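Local coordinates for hypothetical protein (Bacteroides fragilis, PDB 4JX0) that is of unknown function but binds magnesium and probably pairs an N-terminal BT_3987-like domain with a discoidin-like (F5/F8 type C) beta-sandwich domain, at residues Thr35-Leu40 with Lys72-Tyr77; Asn84-Asp89 with Lys147-Gly152; Ile102-Ser107 with Gly141-Ile146; Ser181-Ile186 with Phe275-Met280; Pro233-Leu238 with Pro291-Lys296. All blocks are in the same frame, centred on the assembly; numbering follows the deposited sequence.

Interaction 1 (Thr35-Leu40 with Lys72-Tyr77)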
# COMPACT_ATOMS: atom_id res chain seq x y z
N THR A 35 20.94 -28.52 -21.93
CA THR A 35 21.27 -27.22 -21.33
C THR A 35 20.42 -27.01 -20.10
O THR A 35 19.19 -26.96 -20.22
CB THR A 35 21.02 -26.07 -22.33
OG1 THR A 35 21.64 -26.38 -23.56
CG2 THR A 35 21.55 -24.74 -21.82
N ASP A 36 21.06 -26.89 -18.92
CA ASP A 36 20.34 -26.57 -17.69
C ASP A 36 19.99 -25.10 -17.77
O ASP A 36 20.79 -24.32 -18.27
CB ASP A 36 21.18 -26.89 -16.43
CG ASP A 36 21.47 -28.37 -16.24
OD1 ASP A 36 20.62 -29.20 -16.63
OD2 ASP A 36 22.55 -28.70 -15.70
N LEU A 37 18.77 -24.73 -17.38
CA LEU A 37 18.35 -23.34 -17.50
C LEU A 37 18.30 -22.66 -16.15
O LEU A 37 17.88 -23.29 -15.18
CB LEU A 37 16.98 -23.25 -18.18
CG LEU A 37 16.86 -23.91 -19.54
CD1 LEU A 37 15.43 -23.99 -19.99
CD2 LEU A 37 17.70 -23.19 -20.57
N VAL A 38 18.72 -21.38 -16.09
CA VAL A 38 18.68 -20.53 -14.90
C VAL A 38 17.59 -19.49 -15.17
O VAL A 38 17.61 -18.86 -16.23
CB VAL A 38 20.04 -19.89 -14.56
CG1 VAL A 38 19.96 -19.09 -13.26
CG2 VAL A 38 21.13 -20.96 -14.45
N TYR A 39 16.63 -19.33 -14.27
CA TYR A 39 15.53 -18.41 -14.51
C TYR A 39 14.95 -17.87 -13.20
O TYR A 39 15.34 -18.29 -12.12
CB TYR A 39 14.43 -19.13 -15.33
CG TYR A 39 13.81 -20.33 -14.63
CD1 TYR A 39 14.47 -21.55 -14.59
CD2 TYR A 39 12.54 -20.25 -14.08
CE1 TYR A 39 13.90 -22.65 -13.95
CE2 TYR A 39 11.96 -21.35 -13.46
CZ TYR A 39 12.64 -22.55 -13.40
OH TYR A 39 12.09 -23.65 -12.78
N LEU A 40 14.02 -16.91 -13.34
CA LEU A 40 13.36 -16.24 -12.22
C LEU A 40 12.11 -17.02 -11.76
O LEU A 40 11.23 -17.32 -12.57
CB LEU A 40 12.97 -14.80 -12.63
CG LEU A 40 13.73 -13.65 -12.00
CD1 LEU A 40 15.18 -13.79 -12.23
CD2 LEU A 40 13.28 -12.34 -12.60
N LYS A 72 15.86 -19.79 -9.85
CA LYS A 72 15.87 -21.25 -9.93
C LYS A 72 16.81 -21.76 -11.04
O LYS A 72 17.08 -21.05 -12.00
CB LYS A 72 14.44 -21.76 -10.21
CG LYS A 72 13.42 -21.40 -9.14
CD LYS A 72 11.98 -21.75 -9.54
CE LYS A 72 11.66 -23.22 -9.40
NZ LYS A 72 10.25 -23.51 -9.75
N VAL A 73 17.28 -23.01 -10.90
CA VAL A 73 18.07 -23.74 -11.89
C VAL A 73 17.31 -25.06 -12.09
O VAL A 73 16.77 -25.60 -11.12
CB VAL A 73 19.57 -23.92 -11.54
CG1 VAL A 73 19.77 -24.73 -10.28
CG2 VAL A 73 20.34 -24.53 -12.71
N THR A 74 17.19 -25.54 -13.34
CA THR A 74 16.36 -26.71 -13.65
C THR A 74 16.88 -28.03 -13.06
O THR A 74 16.07 -28.93 -12.80
CB THR A 74 16.20 -26.84 -15.16
OG1 THR A 74 17.48 -26.82 -15.77
CG2 THR A 74 15.33 -25.74 -15.73
N LYS A 75 18.19 -28.16 -12.85
CA LYS A 75 18.81 -29.39 -12.34
C LYS A 75 20.04 -29.01 -11.51
O LYS A 75 20.66 -28.00 -11.84
CB LYS A 75 19.21 -30.26 -13.55
CG LYS A 75 19.70 -31.66 -13.22
CD LYS A 75 19.59 -32.64 -14.40
CE LYS A 75 20.17 -32.14 -15.71
NZ LYS A 75 20.42 -33.26 -16.67
N PRO A 76 20.45 -29.74 -10.46
CA PRO A 76 21.64 -29.33 -9.71
C PRO A 76 22.87 -29.31 -10.60
O PRO A 76 23.06 -30.23 -11.41
CB PRO A 76 21.75 -30.37 -8.59
CG PRO A 76 20.39 -30.95 -8.49
CD PRO A 76 19.87 -30.97 -9.88
N TYR A 77 23.67 -28.24 -10.51
CA TYR A 77 24.84 -28.02 -11.36
C TYR A 77 26.14 -28.36 -10.59
O TYR A 77 26.20 -28.20 -9.36
CB TYR A 77 24.83 -26.57 -11.86
CG TYR A 77 25.73 -26.32 -13.04
CD1 TYR A 77 25.44 -26.84 -14.29
CD2 TYR A 77 26.83 -25.47 -12.93
CE1 TYR A 77 26.27 -26.60 -15.39
CE2 TYR A 77 27.66 -25.21 -14.02
CZ TYR A 77 27.37 -25.77 -15.25
OH TYR A 77 28.22 -25.54 -16.29
O HOH W 1 21.26 -31.77 -18.76
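Asp36 meets Lys75 and Tyr77 through the two oxygens of its carboxylate. OD1 faces the aliphatic part of Lys75, but Asp36 OD1 and Lys75 NZ stand 4.1 Å apart, beyond a salt bridge; a water between them accepts from Lys75 NZ and gives a weak bond to Asp36 OD1. Asp36 OD2 lies in the plane of the Tyr77 ring, 3.7 Å from CD1 at its edge, with carboxylate and ring nearly perpendicular (86°). Leu37 is gripped twice by Thr74: Leu37 N donates to Thr74 OG1 (2.9 Å, 158°), and Thr74 N donates to Leu37 O. The hydroxyl reaches the amide because chi1 of 53° sets OG1 between the backbone N and the carbonyl carbon. A side chain thus supplies an acceptor just where strand 66-73 has ended. Val38 sits opposite Val73 in an antiparallel non-hydrogen-bonded pair, their CG2 atoms 4.0 Å apart. Tyr39 then forms the hydrogen-bonded pair with Lys72, with Tyr39 N to Lys72 O at 2.9 Å and Lys72 N to Tyr39 O at 2.8 Å. Lys72 CB lies 3.7 Å above one face of the Tyr39 ring, displaced toward the rim, a CH-pi contact. Thr74 CG2 approaches Tyr39 CE1 obliquely, and the phenol OH is hydrogen-bonded to Glu22. Helix 23-31 packs on the side bearing Leu37, Tyr39 and Thr74, while strand 157-159 pairs with the other edge of strand 36-41, and Leu148 of strand 142-150 touches Val38.

Interaction 2 (Asn84-Asp89 with Lys147-Gly152)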
# COMPACT_ATOMS: atom_id res chain seq x y z
N ASN A 84 22.93 -12.36 -10.63
CA ASN A 84 22.59 -11.01 -10.20
C ASN A 84 21.58 -10.39 -11.13
O ASN A 84 21.40 -10.90 -12.24
CB ASN A 84 23.86 -10.13 -10.12
CG ASN A 84 23.77 -8.98 -9.11
OD1 ASN A 84 22.68 -8.56 -8.67
ND2 ASN A 84 24.92 -8.44 -8.72
N LEU A 85 20.92 -9.30 -10.70
CA LEU A 85 19.99 -8.55 -11.54
C LEU A 85 20.64 -7.28 -12.03
O LEU A 85 21.56 -6.76 -11.40
CB LEU A 85 18.72 -8.19 -10.77
CG LEU A 85 17.75 -9.31 -10.50
CD1 LEU A 85 16.83 -8.94 -9.38
CD2 LEU A 85 16.96 -9.68 -11.75
N MSE A 86 20.15 -6.75 -13.14
CA MSE A 86 20.64 -5.48 -13.65
C MSE A 86 19.49 -4.70 -14.23
O MSE A 86 18.51 -5.28 -14.66
CB MSE A 86 21.78 -5.67 -14.66
CG MSE A 86 21.35 -6.21 -16.01
SE MSE A 86 22.77 -5.96 -17.27
CE MSE A 86 22.44 -4.05 -17.74
N LYS A 87 19.62 -3.37 -14.22
CA LYS A 87 18.59 -2.48 -14.73
C LYS A 87 18.75 -2.34 -16.22
O LYS A 87 19.71 -1.71 -16.67
CB LYS A 87 18.68 -1.12 -14.02
CG LYS A 87 17.58 -0.14 -14.39
CD LYS A 87 17.67 1.09 -13.49
CE LYS A 87 16.99 2.30 -14.05
NZ LYS A 87 15.53 2.12 -14.21
N GLU A 88 17.86 -2.96 -17.00
CA GLU A 88 17.86 -2.87 -18.45
C GLU A 88 16.61 -2.10 -18.84
O GLU A 88 15.53 -2.68 -18.97
CB GLU A 88 17.95 -4.26 -19.10
CG GLU A 88 18.14 -4.22 -20.61
CD GLU A 88 19.43 -3.57 -21.08
OE1 GLU A 88 20.50 -4.22 -21.00
OE2 GLU A 88 19.38 -2.40 -21.51
N ASP A 89 16.76 -0.77 -19.00
CA ASP A 89 15.66 0.14 -19.33
C ASP A 89 15.06 -0.10 -20.73
O ASP A 89 13.89 0.25 -20.95
CB ASP A 89 16.13 1.61 -19.23
CG ASP A 89 16.51 2.04 -17.82
OD1 ASP A 89 15.76 1.70 -16.87
OD2 ASP A 89 17.52 2.76 -17.67
N LYS A 147 16.74 -7.40 -15.61
CA LYS A 147 16.99 -8.70 -16.24
C LYS A 147 17.99 -9.49 -15.42
O LYS A 147 18.88 -8.91 -14.80
CB LYS A 147 17.46 -8.57 -17.71
CG LYS A 147 18.81 -7.90 -17.93
CD LYS A 147 19.15 -7.88 -19.42
CE LYS A 147 20.52 -7.30 -19.71
NZ LYS A 147 20.81 -7.25 -21.17
N LEU A 148 17.84 -10.82 -15.43
CA LEU A 148 18.73 -11.73 -14.73
C LEU A 148 20.01 -11.93 -15.53
O LEU A 148 19.96 -12.00 -16.77
CB LEU A 148 18.01 -13.07 -14.50
CG LEU A 148 18.75 -14.12 -13.70
CD1 LEU A 148 18.92 -13.70 -12.25
CD2 LEU A 148 18.06 -15.45 -13.79
N THR A 149 21.16 -12.01 -14.83
CA THR A 149 22.48 -12.19 -15.46
C THR A 149 23.30 -13.23 -14.72
O THR A 149 23.03 -13.51 -13.56
CB THR A 149 23.24 -10.85 -15.50
OG1 THR A 149 23.59 -10.45 -14.17
CG2 THR A 149 22.47 -9.74 -16.18
N MSE A 150 24.32 -13.78 -15.40
CA MSE A 150 25.29 -14.73 -14.84
C MSE A 150 26.66 -14.09 -14.92
O MSE A 150 26.97 -13.47 -15.95
CB MSE A 150 25.28 -16.05 -15.60
CG MSE A 150 24.12 -16.93 -15.24
SE MSE A 150 24.31 -18.70 -16.04
CE MSE A 150 24.58 -18.22 -17.90
N GLU A 151 27.49 -14.24 -13.89
CA GLU A 151 28.81 -13.60 -13.87
C GLU A 151 29.77 -14.24 -14.89
O GLU A 151 30.20 -13.57 -15.84
CB GLU A 151 29.42 -13.64 -12.46
CG GLU A 151 30.65 -12.76 -12.30
CD GLU A 151 31.25 -12.85 -10.91
OE1 GLU A 151 30.67 -12.25 -9.97
OE2 GLU A 151 32.29 -13.53 -10.76
N GLY A 152 30.11 -15.51 -14.68
CA GLY A 152 31.07 -16.19 -15.53
C GLY A 152 30.46 -16.89 -16.72
O GLY A 152 29.33 -16.61 -17.12
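Backbone hydrogen bonds join Asn84 to Thr149 and Met86 to Lys147, the two antiparallel hydrogen-bonded pairs that flank the non-hydrogen-bonded pair of Leu85 with Leu148. The axes of 84-87 and 147-150 approach to 4.7 Å with their directions 129° apart, consistent with a marked twist. Met86 N donates to Lys147 O at 3.0 Å, and Lys147 N returns a bond to Met86 O. Asn84 N likewise donates to Thr149 O. Asn84 O accepts twice from Thr149: N comes almost head-on at 2.8 Å, whereas OG1, at 3.0 Å, lies well above the carbonyl plane, 60° out of it. That second donor is brought in by a chi1 of 67°, which holds OG1 between the backbone N and the carbonyl carbon of Thr149. The charged contact is the salt bridge from Lys147 NZ to Glu88 OE1 (3.1 Å), reached on the anti side of the carboxylate. These two side chains run side by side in the same direction, so their methylene groups touch as well. On the face that carries Met86, Lys147 and Thr149, selenomethionine Met86 also lies alongside Lys147, its SE 3.6 Å from Lys147 CE, and it crosses Thr149 at about a right angle, Met86 CG being 3.7 Å from Thr149 CG2. On the other face Leu85 CD2 lies 4.5 Å from Leu148 CB, a loose contact. There Phe69 and Val71 of strand 66-73 meet Leu85 and Leu148 respectively. Strand 110-117 lies along the other edge of strand 81-87, its Phe112 touching Asn84 and Leu85; beyond strand 142-150 the sheet continues into strand 165-174.

Interaction 3 (Ile102-Ser107 with Gly141-Ile146)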
# COMPACT_ATOMS: atom_id res chain seq x y z
N ILE A 102 5.35 7.47 -18.51
CA ILE A 102 5.75 7.39 -17.11
C ILE A 102 7.28 7.40 -17.09
O ILE A 102 7.90 6.67 -17.86
CB ILE A 102 5.12 6.13 -16.44
CG1 ILE A 102 3.64 6.40 -16.15
CG2 ILE A 102 5.84 5.74 -15.16
CD1 ILE A 102 2.78 5.25 -16.23
N PRO A 103 7.92 8.25 -16.26
CA PRO A 103 9.39 8.33 -16.27
C PRO A 103 10.06 7.08 -15.71
O PRO A 103 9.46 6.32 -14.96
CB PRO A 103 9.69 9.54 -15.39
CG PRO A 103 8.53 9.63 -14.48
CD PRO A 103 7.35 9.23 -15.31
N LEU A 104 11.33 6.89 -16.08
CA LEU A 104 12.08 5.74 -15.59
C LEU A 104 12.54 6.00 -14.18
O LEU A 104 12.92 7.13 -13.86
CB LEU A 104 13.30 5.44 -16.49
CG LEU A 104 12.99 4.91 -17.88
CD1 LEU A 104 14.20 5.03 -18.78
CD2 LEU A 104 12.51 3.47 -17.83
N PHE A 105 12.51 4.96 -13.33
CA PHE A 105 13.00 5.08 -11.96
C PHE A 105 14.51 5.27 -12.03
O PHE A 105 15.17 4.45 -12.67
CB PHE A 105 12.64 3.82 -11.15
CG PHE A 105 13.04 3.89 -9.71
CD1 PHE A 105 12.24 4.54 -8.77
CD2 PHE A 105 14.23 3.32 -9.27
CE1 PHE A 105 12.62 4.61 -7.43
CE2 PHE A 105 14.60 3.37 -7.93
CZ PHE A 105 13.80 4.02 -7.02
N PRO A 106 15.10 6.36 -11.48
CA PRO A 106 16.55 6.57 -11.63
C PRO A 106 17.41 5.37 -11.19
O PRO A 106 17.12 4.74 -10.18
CB PRO A 106 16.84 7.79 -10.74
CG PRO A 106 15.58 8.08 -10.02
CD PRO A 106 14.46 7.48 -10.75
N SER A 107 18.45 5.05 -11.98
CA SER A 107 19.37 3.94 -11.72
C SER A 107 20.16 4.13 -10.43
O SER A 107 20.43 3.15 -9.74
CB SER A 107 20.36 3.78 -12.88
OG SER A 107 19.71 3.70 -14.13
N GLY A 141 4.18 8.36 -11.29
CA GLY A 141 4.89 7.21 -10.77
C GLY A 141 6.19 7.06 -11.52
O GLY A 141 6.60 7.95 -12.26
N TYR A 142 6.84 5.93 -11.29
CA TYR A 142 8.08 5.56 -11.96
C TYR A 142 7.95 4.13 -12.39
O TYR A 142 7.17 3.38 -11.80
CB TYR A 142 9.30 5.76 -11.04
CG TYR A 142 9.48 7.19 -10.57
CD1 TYR A 142 8.77 7.68 -9.49
CD2 TYR A 142 10.37 8.04 -11.20
CE1 TYR A 142 8.91 8.99 -9.06
CE2 TYR A 142 10.54 9.36 -10.77
CZ TYR A 142 9.81 9.83 -9.70
OH TYR A 142 9.93 11.12 -9.24
N VAL A 143 8.72 3.74 -13.40
CA VAL A 143 8.68 2.38 -13.92
C VAL A 143 10.08 1.90 -14.18
O VAL A 143 10.97 2.70 -14.49
CB VAL A 143 7.79 2.31 -15.19
CG1 VAL A 143 8.42 3.02 -16.37
CG2 VAL A 143 7.45 0.87 -15.54
N MSE A 144 10.30 0.60 -14.05
CA MSE A 144 11.61 0.05 -14.35
C MSE A 144 11.54 -1.42 -14.70
O MSE A 144 10.65 -2.14 -14.24
CB MSE A 144 12.59 0.25 -13.21
CG MSE A 144 12.18 -0.41 -11.91
SE MSE A 144 13.63 -0.31 -10.63
CE MSE A 144 14.70 -1.66 -11.30
N ALA A 145 12.52 -1.85 -15.51
CA ALA A 145 12.67 -3.23 -15.95
C ALA A 145 14.03 -3.73 -15.53
O ALA A 145 15.01 -2.96 -15.56
CB ALA A 145 12.50 -3.33 -17.45
N ILE A 146 14.10 -4.99 -15.11
CA ILE A 146 15.34 -5.63 -14.66
C ILE A 146 15.49 -6.99 -15.32
O ILE A 146 14.47 -7.64 -15.59
CB ILE A 146 15.41 -5.76 -13.10
CG1 ILE A 146 14.06 -6.21 -12.51
CG2 ILE A 146 15.85 -4.44 -12.51
CD1 ILE A 146 14.15 -6.89 -11.17
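A single isolated beta bridge, Leu104 with Val143, fastens the loop between helix 96-99 and strand 110-117 to strand 142-150. Two bonds define it: Val143 N donates to Pro103 O (3.1 Å, 144°) and Phe105 N donates to Val143 O (3.0 Å, 162°). Side chains pack round the bridge. Ile102 CG2 packs on Val143 CG1 at 3.9 Å. The Phe105 and Tyr142 side chains cross at about a right angle, with Tyr142 CB in the plane of the Phe105 ring, at its edge, 3.9 Å from CD1. Leu104 O in turn occupies the edge of the Tyr142 ring, 3.8 Å from CD2, while Pro103 CG and Pro106 CD approach that ring obliquely. Selenomethionine Met144 lies alongside Phe105 and points the same way, its SE 4.8 Å from the ring centroid in an oblique Met-aromatic contact. The Tyr142 hydroxyl takes a bond from Asn138 N. Tyr142 and Met144 pair through their backbones with strand 165-174, leaving Val143 to the loop: an isolated beta bridge by which a loop is held to a strand edge, here in a domain of the E-set clan.

Interaction 4 (Ser181-Ile186 with Phe275-Met280)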
# COMPACT_ATOMS: atom_id res chain seq x y z
N SER A 181 -2.85 9.88 16.15
CA SER A 181 -3.48 8.65 16.62
C SER A 181 -3.23 8.38 18.13
O SER A 181 -3.39 7.24 18.58
CB SER A 181 -2.96 7.48 15.80
OG SER A 181 -2.96 7.78 14.41
N SER A 182 -2.90 9.42 18.92
CA SER A 182 -2.66 9.26 20.35
C SER A 182 -3.94 8.93 21.12
O SER A 182 -3.84 8.45 22.25
CB SER A 182 -2.06 10.54 20.92
OG SER A 182 -3.03 11.56 21.00
N ASN A 183 -5.12 9.27 20.56
CA ASN A 183 -6.42 9.05 21.19
C ASN A 183 -6.62 9.93 22.45
O ASN A 183 -7.53 9.68 23.23
CB ASN A 183 -6.63 7.57 21.53
CG ASN A 183 -8.07 7.17 21.51
OD1 ASN A 183 -8.75 7.37 20.51
ND2 ASN A 183 -8.59 6.63 22.61
N LYS A 184 -5.83 11.00 22.60
CA LYS A 184 -5.96 11.92 23.72
C LYS A 184 -7.25 12.72 23.49
O LYS A 184 -7.58 13.01 22.34
CB LYS A 184 -4.72 12.83 23.79
CG LYS A 184 -4.70 13.81 24.97
CD LYS A 184 -3.38 14.60 25.00
CE LYS A 184 -3.37 15.68 26.06
NZ LYS A 184 -2.12 16.48 26.02
N LYS A 185 -7.98 13.02 24.57
CA LYS A 185 -9.23 13.79 24.51
C LYS A 185 -9.00 15.11 23.79
O LYS A 185 -7.99 15.78 24.04
CB LYS A 185 -9.77 14.03 25.93
CG LYS A 185 -11.10 14.75 26.01
CD LYS A 185 -11.71 14.63 27.41
CE LYS A 185 -13.07 15.28 27.52
NZ LYS A 185 -13.66 15.11 28.88
N ILE A 186 -9.90 15.48 22.86
CA ILE A 186 -9.77 16.72 22.10
C ILE A 186 -10.21 17.86 22.96
O ILE A 186 -11.35 17.86 23.47
CB ILE A 186 -10.54 16.68 20.75
CG1 ILE A 186 -9.87 15.70 19.79
CG2 ILE A 186 -10.59 18.09 20.11
CD1 ILE A 186 -10.73 15.21 18.68
N PHE A 275 -5.61 7.26 10.58
CA PHE A 275 -5.82 7.15 12.01
C PHE A 275 -5.57 5.70 12.32
O PHE A 275 -6.00 4.85 11.55
CB PHE A 275 -7.24 7.58 12.39
CG PHE A 275 -7.55 7.35 13.86
CD1 PHE A 275 -7.00 8.16 14.83
CD2 PHE A 275 -8.44 6.35 14.25
CE1 PHE A 275 -7.33 7.98 16.17
CE2 PHE A 275 -8.75 6.18 15.59
CZ PHE A 275 -8.20 6.99 16.54
N ASP A 276 -4.79 5.39 13.36
CA ASP A 276 -4.48 4.01 13.74
C ASP A 276 -4.10 4.01 15.22
O ASP A 276 -2.92 4.12 15.55
CB ASP A 276 -3.36 3.43 12.85
CG ASP A 276 -2.95 1.99 13.14
OD1 ASP A 276 -3.74 1.26 13.79
OD2 ASP A 276 -1.85 1.58 12.70
N ARG A 277 -5.12 3.95 16.10
CA ARG A 277 -4.88 4.03 17.54
C ARG A 277 -4.43 2.71 18.12
O ARG A 277 -4.60 1.64 17.52
CB ARG A 277 -6.10 4.56 18.31
CG ARG A 277 -7.38 3.77 18.16
CD ARG A 277 -8.39 4.15 19.22
NE ARG A 277 -9.64 3.41 19.06
CZ ARG A 277 -10.61 3.32 19.96
NH1 ARG A 277 -10.48 3.92 21.14
NH2 ARG A 277 -11.70 2.63 19.70
N LYS A 278 -3.80 2.80 19.30
CA LYS A 278 -3.27 1.68 20.06
C LYS A 278 -4.02 1.51 21.40
O LYS A 278 -3.76 0.55 22.10
CB LYS A 278 -1.77 1.92 20.30
CG LYS A 278 -0.89 1.60 19.08
CD LYS A 278 0.11 2.71 18.75
CE LYS A 278 -0.54 3.88 18.03
NZ LYS A 278 0.29 5.12 18.10
N SER A 279 -4.95 2.41 21.75
CA SER A 279 -5.72 2.34 23.00
C SER A 279 -7.11 1.74 22.72
O SER A 279 -7.83 2.25 21.87
CB SER A 279 -5.85 3.73 23.60
OG SER A 279 -6.68 3.73 24.74
N MSE A 280 -7.49 0.67 23.44
CA MSE A 280 -8.80 0.02 23.27
C MSE A 280 -9.84 0.59 24.22
O MSE A 280 -9.70 0.45 25.43
CB MSE A 280 -8.69 -1.48 23.54
CG MSE A 280 -7.66 -2.18 22.69
SE MSE A 280 -7.92 -4.10 22.60
CE MSE A 280 -8.89 -4.44 24.29
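Ser181 turns its side chain toward the backbone of Phe275 and Asp276, and Asn183 lays its amide against CD and NH1 of Arg277. The first approach ends in the one hydrogen bond across the contact, Asp276 N to Ser181 OG (3.2 Å, 157°). With chi1 at -46°, OG stands beside the Ser181 backbone N and anti to its carbonyl carbon, which leaves it facing the Asp276 amide. The Phe275 ring lies next to the same serine: its CE1 is 3.9 Å from Ser181 CA, met obliquely. Farther round the ring, Asn183 OD1 comes to the edge near its plane, 4.0 Å from CZ. Ser181 follows strand 179-180 of one sheet, so the contact joins the loop after that strand to the end of strand 269-276, an outer strand of another sheet, consistent with the beta-sandwich of a discoidin-like domain. Asn183 and Arg277 cross obliquely, amide and guanidinium planes 43° apart. Asn183 OD1 lies 3.5 Å from Arg277 CD, and Asn183 ND2 is at the guanidinium edge, 3.6 Å from NH1; neither is a hydrogen bond, and the amide's polar partners are Tyr285 N and, weakly, Ile283 O. Arg277 reaches past it, extended from CG to NE, to a salt bridge with Asp281 and a bond to Leu255 O. Within the loop Ser182 OG accepts from Lys184 N, an ST turn.

Interaction 5 (Pro233-Leu238 with Pro291-Lys296)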
# COMPACT_ATOMS: atom_id res chain seq x y z
N PRO A 233 -22.28 22.64 7.72
CA PRO A 233 -23.14 23.63 7.03
C PRO A 233 -22.35 24.62 6.16
O PRO A 233 -22.84 25.01 5.09
CB PRO A 233 -23.83 24.37 8.18
CG PRO A 233 -23.58 23.56 9.38
CD PRO A 233 -22.33 22.81 9.18
N GLU A 234 -21.16 25.04 6.63
CA GLU A 234 -20.27 25.94 5.89
C GLU A 234 -18.81 25.61 6.19
O GLU A 234 -18.52 24.81 7.09
CB GLU A 234 -20.57 27.43 6.22
CG GLU A 234 -20.35 27.87 7.66
CD GLU A 234 -21.43 27.48 8.65
OE1 GLU A 234 -22.59 27.92 8.45
OE2 GLU A 234 -21.13 26.77 9.63
N LYS A 235 -17.90 26.21 5.43
CA LYS A 235 -16.45 26.08 5.61
C LYS A 235 -16.07 26.47 7.04
O LYS A 235 -16.51 27.52 7.50
CB LYS A 235 -15.73 27.01 4.60
CG LYS A 235 -14.22 27.17 4.77
CD LYS A 235 -13.62 28.02 3.65
CE LYS A 235 -13.90 29.50 3.80
NZ LYS A 235 -13.10 30.32 2.85
N GLN A 236 -15.28 25.64 7.73
CA GLN A 236 -14.84 25.97 9.09
C GLN A 236 -13.64 25.14 9.50
O GLN A 236 -13.50 24.00 9.07
CB GLN A 236 -15.98 25.84 10.12
CG GLN A 236 -16.69 24.50 10.13
CD GLN A 236 -18.00 24.61 10.87
OE1 GLN A 236 -18.11 24.27 12.04
NE2 GLN A 236 -19.02 25.12 10.19
N SER A 237 -12.77 25.74 10.32
CA SER A 237 -11.53 25.12 10.79
C SER A 237 -11.81 24.11 11.91
O SER A 237 -12.21 24.51 13.00
CB SER A 237 -10.57 26.20 11.27
OG SER A 237 -9.33 25.64 11.68
N LEU A 238 -11.58 22.80 11.64
CA LEU A 238 -11.80 21.72 12.61
C LEU A 238 -10.51 21.20 13.22
O LEU A 238 -9.51 21.01 12.53
CB LEU A 238 -12.53 20.54 11.95
CG LEU A 238 -13.93 20.79 11.41
CD1 LEU A 238 -14.51 19.51 10.92
CD2 LEU A 238 -14.84 21.38 12.47
N PRO A 291 -4.98 22.12 12.54
CA PRO A 291 -6.41 22.28 12.17
C PRO A 291 -6.60 22.63 10.69
O PRO A 291 -5.76 23.34 10.11
CB PRO A 291 -6.90 23.40 13.08
CG PRO A 291 -5.97 23.39 14.24
CD PRO A 291 -4.63 22.97 13.70
N VAL A 292 -7.68 22.11 10.07
CA VAL A 292 -7.91 22.27 8.63
C VAL A 292 -9.29 22.86 8.32
O VAL A 292 -10.29 22.41 8.86
CB VAL A 292 -7.71 20.90 7.89
CG1 VAL A 292 -8.46 19.76 8.56
CG2 VAL A 292 -8.10 21.00 6.42
N GLU A 293 -9.32 23.85 7.40
CA GLU A 293 -10.57 24.44 6.92
C GLU A 293 -11.16 23.48 5.91
O GLU A 293 -10.49 23.13 4.94
CB GLU A 293 -10.38 25.84 6.28
CG GLU A 293 -10.68 27.00 7.21
CD GLU A 293 -11.16 28.26 6.52
OE1 GLU A 293 -10.66 28.55 5.40
OE2 GLU A 293 -12.02 28.96 7.09
N CYS A 294 -12.40 23.02 6.15
CA CYS A 294 -13.03 22.05 5.26
C CYS A 294 -14.55 22.18 5.28
O CYS A 294 -15.13 22.76 6.19
CB CYS A 294 -12.60 20.64 5.65
SG CYS A 294 -12.98 20.18 7.36
N THR A 295 -15.16 21.63 4.23
CA THR A 295 -16.61 21.58 4.03
C THR A 295 -17.14 20.20 4.43
O THR A 295 -18.23 20.12 5.00
CB THR A 295 -16.94 21.92 2.58
OG1 THR A 295 -16.14 21.10 1.71
CG2 THR A 295 -16.68 23.37 2.27
N LYS A 296 -16.38 19.14 4.11
CA LYS A 296 -16.73 17.76 4.44
C LYS A 296 -15.49 16.95 4.85
O LYS A 296 -14.37 17.27 4.45
CB LYS A 296 -17.37 17.04 3.23
CG LYS A 296 -18.56 17.73 2.59
CD LYS A 296 -19.06 16.91 1.41
CE LYS A 296 -20.12 17.62 0.61
NZ LYS A 296 -20.28 17.02 -0.74
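Gln236 and Cys294 exchange two backbone hydrogen bonds, N to O at 3.3 Å each way, as do Leu238 and Val292, where Leu238 N reaches Val292 O at 3.1 Å (168°). Between these antiparallel hydrogen-bonded pairs Ser237 and Glu293 form the non-hydrogen-bonded one, their CA atoms 4.0 Å apart. On the face with Gln236 and Leu238, Cys294 SG lies 3.9 Å from Leu238 CD1. Glu293, on the face with Ser237, meets Lys235 at a slant; Lys235 CD is 3.5 Å from Glu293 OE1, and the salt bridge from Lys235 NZ to that oxygen is long, at 3.9 Å. The chain turns a corner just before the first strand, at Pro233-Glu234, and just after the second, at Thr295, passing between the two sheets of what is probably a discoidin-like beta-sandwich: strands 227-232 and 296-304 lie in one sheet, 235-244 and 283-294 in the other. At the first corner Gln236 NE2 donates to Glu234 O. At the second, Thr295 OG1 bonds to Glu263. Farther out, Phe191 packs on Gln236 and Leu238, and Val262 on Val292 and Cys294.

Interactions 1, 2 and 3 share the large mixed sheet of the N-terminal domain, whereas 4 and 5 belong to the second; the centres of 1 and 5 lie 62 Å apart. Interactions 1 and 2 touch through Leu40 CD1 and Leu148 CD2, 3.7 Å apart. Interaction 3 is nested in the loop closed by interaction 2, and both use strand 142-150; Glu88 N and Ala145 O, 3.2 Å apart, probably bond. Interactions 4 and 5 alternate along the chain, their nearest atoms about 8 Å apart. Interaction 4 lies closer to the annotated magnesium site, without touching it: the Arg277 side chain is about 10 Å from that of Asn314. In interaction 1, Val73's side chain is about 11 Å from a bound magnesium.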